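Local structure of CELL WALL surface anchor family protein (2WW8) at residues A[793-796]-A[797-801]; A[291-294]-A[295-299]; A[576-579]-A[580-583]; A[406-409]-A[410-414]. The protein probably mediates attachment of the pneumococcal pilus to host cells, acting as an adhesin with an integrin-like, metal-binding domain and immunoglobulin-like and CnaB-type domains. All coordinates share one frame; numbering follows the deposited sequence.

Contact 1: A[793-796]-A[797-801]; sequences NLSD and GKYRL
Tyr799 turns its ring back over the bend just before it to meet Leu794 and Ser795, a tyrosine corner at the place where the chain leaves strand 788-794 and enters strand 797-805. These strands belong to different sheets of the C-terminal prealbumin-like (CnaB-type) sandwich, so the tyrosine spans the arch between them. Its hydroxyl donates to Ser795 O, four residues back, with OH and O 2.6 Å apart; the acceptor lies at the ring edge, in the ring plane. The short link suits tyrosine, since the rigid ring carries a hydroxyl at its far end to a backbone carbonyl while its face packs on a leucine. Leu794 provides that packing: CD1 sits over one ring face, and CD2 comes within 4.1 Å of Tyr799 CE2. With CG lying beside its own backbone N (chi1 -68°), Tyr799 is directed toward the arch, and its ring also lies nearly parallel to that of Phe821. Gly797 adopts backbone angles that only glycine takes comfortably, which lets the strand start directly after the bend. At the bend itself Asp796 is held by its carboxylate, which accepts from the backbone N atoms of Asn825 and Gly826 in the neighbouring hairpin. Water 1 completes the corner: it donates to Tyr799 OH at 2.6 Å and accepts from Ser795 N at 3.2 Å.

Contact 2: A[291-294]-A[295-299]; sequences VADK and NGKRL
Asp293 and Lys297 face each other across the end of a tight beta hairpin, their side chains slanting past one another, with Lys297 CB 3.5 Å from Asp293 OD1. Asp293 CG stands between its own backbone N and carbonyl carbon (chi1 69°), and this turns the carboxylate in over the loop. There OD1 accepts from Lys297 N at 3.0 Å, the N-H coming from above the carboxylate plane, and receives a weak bond from Asn295 N, an Asx-turn contact. OD2 accepts a hydrogen bond from water 2, which itself accepts one from Asn295 ND2, and OD2 also accepts from Ala481 N. The backbone beneath is a type I turn from Asp293 to Gly296 followed by a G1 bulge: Gly296 has the positive phi that glycine tolerates easily, and Asp293 N donates to Lys297 O at 2.8 Å. Farther from the turn Arg298 bends back, so that NH1 points in its guanidinium plane at Val291 O (3.3 Å, angle 160°). That carbonyl is gripped twice, because Leu299 N reaches it from the opposite face at 3.0 Å. NH1 also donates to Lys289 O, its stronger partner, and NH2 makes a salt bridge with Glu288. On the other face of the hairpin Val291 CG2 and Leu299 CD2 pack at 4.1 Å. On its other side strand 284-292 pairs antiparallel with strand 489-496, where Val291 touches Leu494 and Asp293 touches Ile492, while Tyr480, just beyond helix 469-477, receives the Lys297 ammonium in a cation-pi contact.

Contact 3: A[576-579]-A[580-583]; sequences LEQL and NRYF
Asn580 N bonds Leu576 O at 2.6 Å and almost straight (170°), the first of four successive i to i+4 backbone bonds; the others join Arg581 to Glu577, Tyr582 to Gln578 and Phe583 to Leu579. Among the polar side chains, Gln578 and Arg581 run side by side in the same direction, their amide and guanidinium planes 59° apart, with Gln578 CD 3.2 Å from Arg581 NE. The bend of Gln578 at chi2 (55°) brings its amide back over one face of the Tyr582 ring. Tyr582 itself is tethered through OH to Glu564 O and Thr567 OG1. Apolar packing divides the helix into sides: Leu579 and Tyr582 press on Val537 and Phe383 of the parallel sheet, and Tyr582 stacks with Phe535. Leu576 and Phe583 lean on helix 247-263, Phe583 also meeting Tyr216 edge-to-face, while Glu577 and Arg581 occupy an exposed side, where charge is readily accommodated. This is helix 575-583, which follows edge strand 566-569 and packs across the central sheet of the Rossmann-like, von Willebrand A-type (integrin I-like) domain.

Contact 4: A[406-409]-A[410-414]; sequences SYQN and QLNAF
Gln408 NE2 donates to Asn412 OD1 one turn further along the helix, at 2.9 Å and 153°. The acceptor lies in the amide plane of Gln408, yet the donor stands above the plane of Asn412's amide; the two amides are 50° apart. CG of Gln408 points away from its backbone N (chi1 -177°), and a bend at chi2 brings the amide across to Asn412. Asn412 is held at its other end too, since water 3 accepts from Asn412 ND2 and donates to Asn409 OD1. At the start of the helix Ser406 is the N-cap: its OG accepts from Asn409 N at 3.1 Å, and serine suits the position because a short hydroxyl can take up an otherwise unmatched N-H of the first turn. Ser406 O then accepts from Gln410 N at 2.8 Å, beginning the regular i to i+4 bonds. Tyr407 and Gln410 point the same way, Gln410 NE2 lying 4.0 Å from Tyr407 CD1. Their polar ends are fixed elsewhere: Tyr407 OH by His400, Gln410 OE1 by Asn399 N and NE2 by Pro405 O. The ring of Phe414 has Gln410 O over one face, toward the rim of the ring and 3.4 Å from its plane. Around helix 407-416 lie mostly loops: Phe398 meets Tyr407 edge-to-face, Thr509 OG1 bonds Gln408 N, Phe414 touches Ile396 and Asp428, and a buffer molecule, probably from the crystallisation liquor, accepts from Tyr407 N through a sulfonate oxygen.

How the contacts relate
From the N terminus the chain reaches contact 2 first, then contact 4, contact 3 and finally contact 1. Each joins two adjoining segments, so they follow in series, and none nests in or crosses another. Contact 2 closes the end of a hairpin in the antiparallel sheet formed by chain inserted between strands of the parallel core. Contact 4 starts a helix in a later loop-rich insertion, its centre about 30 Å from that of contact 2. Contact 3 lies in the helix after the last strand of the core. Contact 1 turns an arch between sheets of the distant C-terminal sandwich, its centre about 111 Å from that of contact 3 and across the chain's centre from the other three.

Contact 1: A[793-796]-A[797-801]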
loop_
_atom_site.group_PDB
_atom_site.type_symbol
_atom_site.label_atom_id
_atom_site.label_comp_id
_atom_site.label_asym_id
_atom_site.label_seq_id
_atom_site.Cartn_x
_atom_site.Cartn_y
_atom_site.Cartn_z
ATOM N N ASN A 793 67.957 -25.824 21.125
ATOM C CA ASN A 793 66.874 -26.656 20.573
ATOM C C ASN A 793 66.516 -27.852 21.462
ATOM O O ASN A 793 66.247 -28.951 20.977
ATOM C CB ASN A 793 67.173 -27.132 19.142
ATOM C CG ASN A 793 67.661 -26.014 18.235
ATOM O OD1 ASN A 793 67.089 -24.920 18.184
ATOM N ND2 ASN A 793 68.741 -26.291 17.511
ATOM N N LEU A 794 66.538 -27.619 22.775
ATOM C CA LEU A 794 66.303 -28.679 23.747
ATOM C C LEU A 794 64.828 -28.801 24.132
ATOM O O LEU A 794 64.224 -27.813 24.539
ATOM C CB LEU A 794 67.145 -28.439 25.000
ATOM C CG LEU A 794 68.678 -28.433 24.958
ATOM C CD1 LEU A 794 69.129 -28.224 26.396
ATOM C CD2 LEU A 794 69.291 -29.721 24.370
ATOM N N SER A 795 64.282 -30.012 24.019
ATOM C CA SER A 795 62.911 -30.338 24.436
ATOM C C SER A 795 62.737 -30.275 25.950
ATOM O O SER A 795 63.715 -30.349 26.715
ATOM C CB SER A 795 62.544 -31.764 24.022
ATOM O OG SER A 795 63.175 -32.089 22.796
ATOM N N ASP A 796 61.478 -30.188 26.379
ATOM C CA ASP A 796 61.185 -30.223 27.810
ATOM C C ASP A 796 61.603 -31.527 28.495
ATOM O O ASP A 796 61.584 -32.591 27.866
ATOM C CB ASP A 796 59.713 -29.902 28.057
ATOM C CG ASP A 796 59.434 -28.409 27.992
ATOM O OD1 ASP A 796 60.232 -27.661 27.370
ATOM O OD2 ASP A 796 58.408 -28.004 28.585
ATOM N N GLY A 797 62.005 -31.431 29.763
ATOM C CA GLY A 797 62.311 -32.615 30.568
ATOM C C GLY A 797 63.580 -32.453 31.386
ATOM O O GLY A 797 64.099 -31.340 31.509
ATOM N N LYS A 798 64.048 -33.568 31.941
ATOM C CA LYS A 798 65.230 -33.611 32.798
ATOM C C LYS A 798 66.512 -34.030 32.054
ATOM O O LYS A 798 66.485 -34.947 31.221
ATOM C CB LYS A 798 64.963 -34.522 33.995
ATOM C CG LYS A 798 63.717 -34.209 34.813
ATOM C CD LYS A 798 63.873 -34.800 36.206
ATOM C CE LYS A 798 62.540 -35.055 36.887
ATOM N NZ LYS A 798 61.986 -33.741 37.283
ATOM N N TYR A 799 67.614 -33.332 32.356
ATOM C CA TYR A 799 68.919 -33.483 31.710
ATOM C C TYR A 799 70.025 -33.635 32.751
ATOM O O TYR A 799 69.927 -33.092 33.872
ATOM C CB TYR A 799 69.271 -32.289 30.818
ATOM C CG TYR A 799 68.393 -32.158 29.587
ATOM C CD1 TYR A 799 67.123 -31.611 29.692
ATOM C CD2 TYR A 799 68.825 -32.588 28.321
ATOM C CE1 TYR A 799 66.294 -31.497 28.573
ATOM C CE2 TYR A 799 68.009 -32.471 27.199
ATOM C CZ TYR A 799 66.742 -31.916 27.335
ATOM O OH TYR A 799 65.876 -31.761 26.268
ATOM N N ARG A 800 71.058 -34.379 32.345
ATOM C CA ARG A 800 72.280 -34.631 33.128
ATOM C C ARG A 800 73.480 -34.514 32.193
ATOM O O ARG A 800 73.565 -35.274 31.218
ATOM C CB ARG A 800 72.294 -36.032 33.759
ATOM C CG ARG A 800 71.426 -36.180 34.991
ATOM C CD ARG A 800 71.380 -37.623 35.492
ATOM N NE ARG A 800 70.511 -37.726 36.665
ATOM C CZ ARG A 800 70.281 -38.839 37.367
ATOM N NH1 ARG A 800 70.867 -39.992 37.058
ATOM N NH2 ARG A 800 69.451 -38.813 38.407
ATOM N N LEU A 801 74.369 -33.563 32.481
ATOM C CA LEU A 801 75.578 -33.381 31.676
ATOM C C LEU A 801 76.719 -34.199 32.319
ATOM O O LEU A 801 76.965 -34.104 33.530
ATOM C CB LEU A 801 75.930 -31.897 31.519
ATOM C CG LEU A 801 77.296 -31.621 30.879
ATOM C CD1 LEU A 801 77.345 -31.772 29.366
ATOM C CD2 LEU A 801 77.662 -30.216 31.245
HETATM O O HOH W 1 66.237 -32.586 23.825
#

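Contact 2: A[291-294]-A[295-299]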
loop_
_atom_site.group_PDB
_atom_site.type_symbol
_atom_site.label_atom_id
_atom_site.label_comp_id
_atom_site.label_asym_id
_atom_site.label_seq_id
_atom_site.Cartn_x
_atom_site.Cartn_y
_atom_site.Cartn_z
ATOM N N VAL A 291 -61.002 -2.661 -14.123
ATOM C CA VAL A 291 -61.942 -2.039 -15.063
ATOM C C VAL A 291 -63.297 -1.953 -14.370
ATOM O O VAL A 291 -63.368 -2.010 -13.140
ATOM C CB VAL A 291 -61.975 -2.826 -16.340
ATOM C CG1 VAL A 291 -60.650 -2.613 -17.082
ATOM C CG2 VAL A 291 -62.352 -4.333 -16.083
ATOM N N ALA A 292 -64.360 -1.736 -15.137
ATOM C CA ALA A 292 -65.657 -1.567 -14.502
ATOM C C ALA A 292 -66.724 -2.143 -15.440
ATOM O O ALA A 292 -66.486 -2.253 -16.641
ATOM C CB ALA A 292 -65.915 -0.060 -14.230
ATOM N N ASP A 293 -67.892 -2.477 -14.916
ATOM C CA ASP A 293 -68.951 -2.859 -15.823
ATOM C C ASP A 293 -69.649 -1.574 -16.321
ATOM O O ASP A 293 -69.239 -0.455 -15.986
ATOM C CB ASP A 293 -69.955 -3.830 -15.188
ATOM C CG ASP A 293 -70.841 -3.220 -14.083
ATOM O OD1 ASP A 293 -70.838 -1.982 -13.876
ATOM O OD2 ASP A 293 -71.545 -4.040 -13.441
ATOM N N LYS A 294 -70.683 -1.724 -17.145
ATOM C CA LYS A 294 -71.306 -0.508 -17.694
ATOM C C LYS A 294 -72.044 0.427 -16.683
ATOM O O LYS A 294 -72.348 1.550 -17.056
ATOM C CB LYS A 294 -72.229 -0.851 -18.879
ATOM C CG LYS A 294 -71.471 -1.304 -20.161
ATOM C CD LYS A 294 -72.406 -2.082 -21.170
ATOM C CE LYS A 294 -73.243 -1.240 -22.188
ATOM N NZ LYS A 294 -72.345 -0.270 -22.882
ATOM N N ASN A 295 -72.367 -0.018 -15.465
ATOM C CA ASN A 295 -72.896 0.865 -14.412
ATOM C C ASN A 295 -71.781 1.410 -13.506
ATOM O O ASN A 295 -72.074 1.998 -12.452
ATOM C CB ASN A 295 -73.873 0.085 -13.547
ATOM C CG ASN A 295 -74.937 -0.595 -14.361
ATOM O OD1 ASN A 295 -75.515 0.021 -15.254
ATOM N ND2 ASN A 295 -75.234 -1.864 -14.056
ATOM N N GLY A 296 -70.528 1.188 -13.888
ATOM C CA GLY A 296 -69.349 1.580 -13.129
ATOM C C GLY A 296 -68.916 0.752 -11.916
ATOM O O GLY A 296 -68.042 1.154 -11.162
ATOM N N LYS A 297 -69.486 -0.428 -11.729
ATOM C CA LYS A 297 -69.117 -1.308 -10.646
ATOM C C LYS A 297 -67.766 -1.916 -11.014
ATOM O O LYS A 297 -67.499 -2.399 -12.125
ATOM C CB LYS A 297 -70.286 -2.252 -10.464
ATOM C CG LYS A 297 -70.075 -3.575 -9.856
ATOM C CD LYS A 297 -69.999 -3.519 -8.401
ATOM C CE LYS A 297 -70.543 -4.816 -7.819
ATOM N NZ LYS A 297 -70.390 -4.536 -6.328
ATOM N N ARG A 298 -66.857 -1.794 -10.057
ATOM C CA ARG A 298 -65.442 -2.058 -10.319
ATOM C C ARG A 298 -65.137 -3.561 -10.273
ATOM O O ARG A 298 -65.763 -4.312 -9.513
ATOM C CB ARG A 298 -64.623 -1.291 -9.268
ATOM C CG ARG A 298 -64.761 0.224 -9.450
ATOM C CD ARG A 298 -63.704 0.660 -10.432
ATOM N NE ARG A 298 -62.488 0.670 -9.620
ATOM C CZ ARG A 298 -61.454 -0.160 -9.729
ATOM N NH1 ARG A 298 -61.404 -1.134 -10.664
ATOM N NH2 ARG A 298 -60.455 0.026 -8.862
ATOM N N LEU A 299 -64.158 -4.000 -11.054
ATOM C CA LEU A 299 -63.763 -5.415 -11.008
ATOM C C LEU A 299 -62.359 -5.560 -11.569
ATOM O O LEU A 299 -61.983 -4.792 -12.438
ATOM C CB LEU A 299 -64.706 -6.342 -11.766
ATOM C CG LEU A 299 -64.662 -6.437 -13.288
ATOM C CD1 LEU A 299 -65.074 -7.799 -13.794
ATOM C CD2 LEU A 299 -65.641 -5.376 -13.831
HETATM O O HOH W 2 -73.531 -3.065 -11.964
#

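Contact 3: A[576-579]-A[580-583]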
loop_
_atom_site.group_PDB
_atom_site.type_symbol
_atom_site.label_atom_id
_atom_site.label_comp_id
_atom_site.label_asym_id
_atom_site.label_seq_id
_atom_site.Cartn_x
_atom_site.Cartn_y
_atom_site.Cartn_z
ATOM N N LEU A 576 -24.343 6.735 -18.087
ATOM C CA LEU A 576 -23.378 7.543 -17.354
ATOM C C LEU A 576 -22.735 8.616 -18.255
ATOM O O LEU A 576 -22.635 9.802 -17.871
ATOM C CB LEU A 576 -22.319 6.668 -16.665
ATOM C CG LEU A 576 -21.301 7.466 -15.838
ATOM C CD1 LEU A 576 -22.022 8.467 -14.830
ATOM C CD2 LEU A 576 -20.277 6.535 -15.183
ATOM N N GLU A 577 -22.348 8.206 -19.461
ATOM C CA GLU A 577 -21.707 9.136 -20.358
ATOM C C GLU A 577 -22.625 10.343 -20.546
ATOM O O GLU A 577 -22.159 11.478 -20.586
ATOM C CB GLU A 577 -21.413 8.438 -21.684
ATOM C CG GLU A 577 -20.994 9.340 -22.845
ATOM C CD GLU A 577 -20.986 8.449 -24.110
ATOM O OE1 GLU A 577 -19.982 7.720 -24.307
ATOM O OE2 GLU A 577 -22.012 8.396 -24.849
ATOM N N GLN A 578 -23.929 10.111 -20.656
ATOM C CA GLN A 578 -24.819 11.256 -20.913
ATOM C C GLN A 578 -25.061 12.159 -19.701
ATOM O O GLN A 578 -25.068 13.393 -19.831
ATOM C CB GLN A 578 -26.097 10.762 -21.564
ATOM C CG GLN A 578 -26.986 11.845 -22.058
ATOM C CD GLN A 578 -26.309 12.824 -23.016
ATOM O OE1 GLN A 578 -26.402 14.039 -22.783
ATOM N NE2 GLN A 578 -25.586 12.337 -24.015
ATOM N N LEU A 579 -25.212 11.537 -18.526
ATOM C CA LEU A 579 -25.277 12.267 -17.268
ATOM C C LEU A 579 -23.984 13.054 -17.105
ATOM O O LEU A 579 -24.012 14.235 -16.713
ATOM C CB LEU A 579 -25.426 11.328 -16.071
ATOM C CG LEU A 579 -26.759 10.597 -15.965
ATOM C CD1 LEU A 579 -26.681 9.484 -14.920
ATOM C CD2 LEU A 579 -27.925 11.537 -15.594
ATOM N N ASN A 580 -22.862 12.388 -17.355
ATOM C CA ASN A 580 -21.599 13.105 -17.309
ATOM C C ASN A 580 -21.484 14.327 -18.251
ATOM O O ASN A 580 -20.935 15.364 -17.880
ATOM C CB ASN A 580 -20.453 12.106 -17.531
ATOM C CG ASN A 580 -19.166 12.583 -16.897
ATOM O OD1 ASN A 580 -19.155 13.321 -15.910
ATOM N ND2 ASN A 580 -18.078 12.249 -17.524
ATOM N N ARG A 581 -21.934 14.194 -19.493
ATOM C CA ARG A 581 -22.004 15.278 -20.455
ATOM C C ARG A 581 -22.825 16.456 -19.901
ATOM O O ARG A 581 -22.394 17.610 -19.977
ATOM C CB ARG A 581 -22.647 14.749 -21.765
ATOM C CG ARG A 581 -22.446 15.702 -22.949
ATOM C CD ARG A 581 -22.977 15.140 -24.268
ATOM N NE ARG A 581 -24.454 15.059 -24.317
ATOM C CZ ARG A 581 -25.295 16.069 -24.579
ATOM N NH1 ARG A 581 -24.856 17.284 -24.841
ATOM N NH2 ARG A 581 -26.591 15.876 -24.629
ATOM N N TYR A 582 -23.982 16.193 -19.315
ATOM C CA TYR A 582 -24.823 17.295 -18.796
ATOM C C TYR A 582 -24.128 17.887 -17.544
ATOM O O TYR A 582 -24.101 19.125 -17.365
ATOM C CB TYR A 582 -26.261 16.822 -18.489
ATOM C CG TYR A 582 -27.159 16.688 -19.693
ATOM C CD1 TYR A 582 -27.187 17.673 -20.662
ATOM C CD2 TYR A 582 -28.021 15.593 -19.841
ATOM C CE1 TYR A 582 -27.979 17.590 -21.767
ATOM C CE2 TYR A 582 -28.873 15.535 -20.938
ATOM C CZ TYR A 582 -28.835 16.506 -21.887
ATOM O OH TYR A 582 -29.653 16.457 -22.974
ATOM N N PHE A 583 -23.521 17.022 -16.721
ATOM C CA PHE A 583 -22.727 17.505 -15.604
ATOM C C PHE A 583 -21.686 18.556 -16.088
ATOM O O PHE A 583 -21.485 19.603 -15.470
ATOM C CB PHE A 583 -22.117 16.312 -14.861
ATOM C CG PHE A 583 -21.380 16.680 -13.571
ATOM C CD1 PHE A 583 -22.005 17.483 -12.620
ATOM C CD2 PHE A 583 -20.100 16.247 -13.313
ATOM C CE1 PHE A 583 -21.365 17.827 -11.422
ATOM C CE2 PHE A 583 -19.416 16.642 -12.122
ATOM C CZ PHE A 583 -20.072 17.406 -11.169
#

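Contact 4: A[406-409]-A[410-414]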
loop_
_atom_site.group_PDB
_atom_site.type_symbol
_atom_site.label_atom_id
_atom_site.label_comp_id
_atom_site.label_asym_id
_atom_site.label_seq_id
_atom_site.Cartn_x
_atom_site.Cartn_y
_atom_site.Cartn_z
ATOM N N SER A 406 -67.657 27.454 -18.594
ATOM C CA SER A 406 -67.232 26.338 -19.443
ATOM C C SER A 406 -65.842 25.846 -19.053
ATOM O O SER A 406 -64.998 26.614 -18.541
ATOM C CB SER A 406 -67.262 26.761 -20.912
ATOM O OG SER A 406 -66.034 27.375 -21.239
ATOM N N TYR A 407 -65.595 24.560 -19.295
ATOM C CA TYR A 407 -64.303 23.997 -19.018
ATOM C C TYR A 407 -63.143 24.764 -19.664
ATOM O O TYR A 407 -62.099 24.869 -19.046
ATOM C CB TYR A 407 -64.268 22.495 -19.304
ATOM C CG TYR A 407 -65.299 21.740 -18.485
ATOM C CD1 TYR A 407 -65.290 21.848 -17.106
ATOM C CD2 TYR A 407 -66.318 20.965 -19.084
ATOM C CE1 TYR A 407 -66.193 21.180 -16.331
ATOM C CE2 TYR A 407 -67.251 20.278 -18.285
ATOM C CZ TYR A 407 -67.182 20.397 -16.900
ATOM O OH TYR A 407 -68.042 19.771 -16.009
ATOM N N GLN A 408 -63.317 25.209 -20.903
ATOM C CA GLN A 408 -62.261 25.953 -21.571
ATOM C C GLN A 408 -62.034 27.282 -20.802
ATOM O O GLN A 408 -60.897 27.636 -20.562
ATOM C CB GLN A 408 -62.653 26.242 -23.034
ATOM C CG GLN A 408 -61.561 26.976 -23.851
ATOM C CD GLN A 408 -60.323 26.125 -23.948
ATOM O OE1 GLN A 408 -60.397 24.974 -24.383
ATOM N NE2 GLN A 408 -59.170 26.649 -23.501
ATOM N N ASN A 409 -63.098 28.038 -20.489
ATOM C CA ASN A 409 -63.010 29.260 -19.666
ATOM C C ASN A 409 -62.285 28.968 -18.341
ATOM O O ASN A 409 -61.394 29.720 -17.918
ATOM C CB ASN A 409 -64.372 29.935 -19.461
ATOM C CG ASN A 409 -64.850 30.711 -20.713
ATOM O OD1 ASN A 409 -64.055 31.132 -21.545
ATOM N ND2 ASN A 409 -66.150 30.893 -20.830
ATOM N N GLN A 410 -62.613 27.826 -17.741
ATOM C CA GLN A 410 -62.002 27.481 -16.477
ATOM C C GLN A 410 -60.522 27.279 -16.692
ATOM O O GLN A 410 -59.694 27.737 -15.887
ATOM C CB GLN A 410 -62.620 26.235 -15.864
ATOM C CG GLN A 410 -64.020 26.489 -15.340
ATOM C CD GLN A 410 -64.508 25.283 -14.551
ATOM O OE1 GLN A 410 -63.737 24.669 -13.817
ATOM N NE2 GLN A 410 -65.776 24.952 -14.666
ATOM N N LEU A 411 -60.190 26.565 -17.762
ATOM C CA LEU A 411 -58.811 26.266 -17.968
ATOM C C LEU A 411 -58.062 27.537 -18.346
ATOM O O LEU A 411 -56.913 27.713 -17.971
ATOM C CB LEU A 411 -58.671 25.214 -19.065
ATOM C CG LEU A 411 -57.332 24.606 -19.415
ATOM C CD1 LEU A 411 -56.719 23.882 -18.173
ATOM C CD2 LEU A 411 -57.531 23.605 -20.584
ATOM N N ASN A 412 -58.673 28.420 -19.119
ATOM C CA ASN A 412 -57.969 29.611 -19.511
ATOM C C ASN A 412 -57.682 30.456 -18.262
ATOM O O ASN A 412 -56.643 31.128 -18.250
ATOM C CB ASN A 412 -58.832 30.487 -20.407
ATOM C CG ASN A 412 -58.984 29.982 -21.814
ATOM O OD1 ASN A 412 -58.288 29.067 -22.255
ATOM N ND2 ASN A 412 -59.930 30.606 -22.531
ATOM N N ALA A 413 -58.591 30.444 -17.264
ATOM C CA ALA A 413 -58.360 31.196 -16.015
ATOM C C ALA A 413 -57.194 30.570 -15.228
ATOM O O ALA A 413 -56.328 31.301 -14.721
ATOM C CB ALA A 413 -59.645 31.383 -15.158
ATOM N N PHE A 414 -57.117 29.242 -15.177
ATOM C CA PHE A 414 -55.942 28.548 -14.623
ATOM C C PHE A 414 -54.653 28.937 -15.321
ATOM O O PHE A 414 -53.656 29.118 -14.627
ATOM C CB PHE A 414 -56.015 27.007 -14.672
ATOM C CG PHE A 414 -57.169 26.425 -13.910
ATOM C CD1 PHE A 414 -57.656 27.034 -12.769
ATOM C CD2 PHE A 414 -57.748 25.244 -14.324
ATOM C CE1 PHE A 414 -58.720 26.476 -12.093
ATOM C CE2 PHE A 414 -58.821 24.669 -13.635
ATOM C CZ PHE A 414 -59.293 25.264 -12.511
HETATM O O HOH W 3 -61.580 32.616 -21.174
#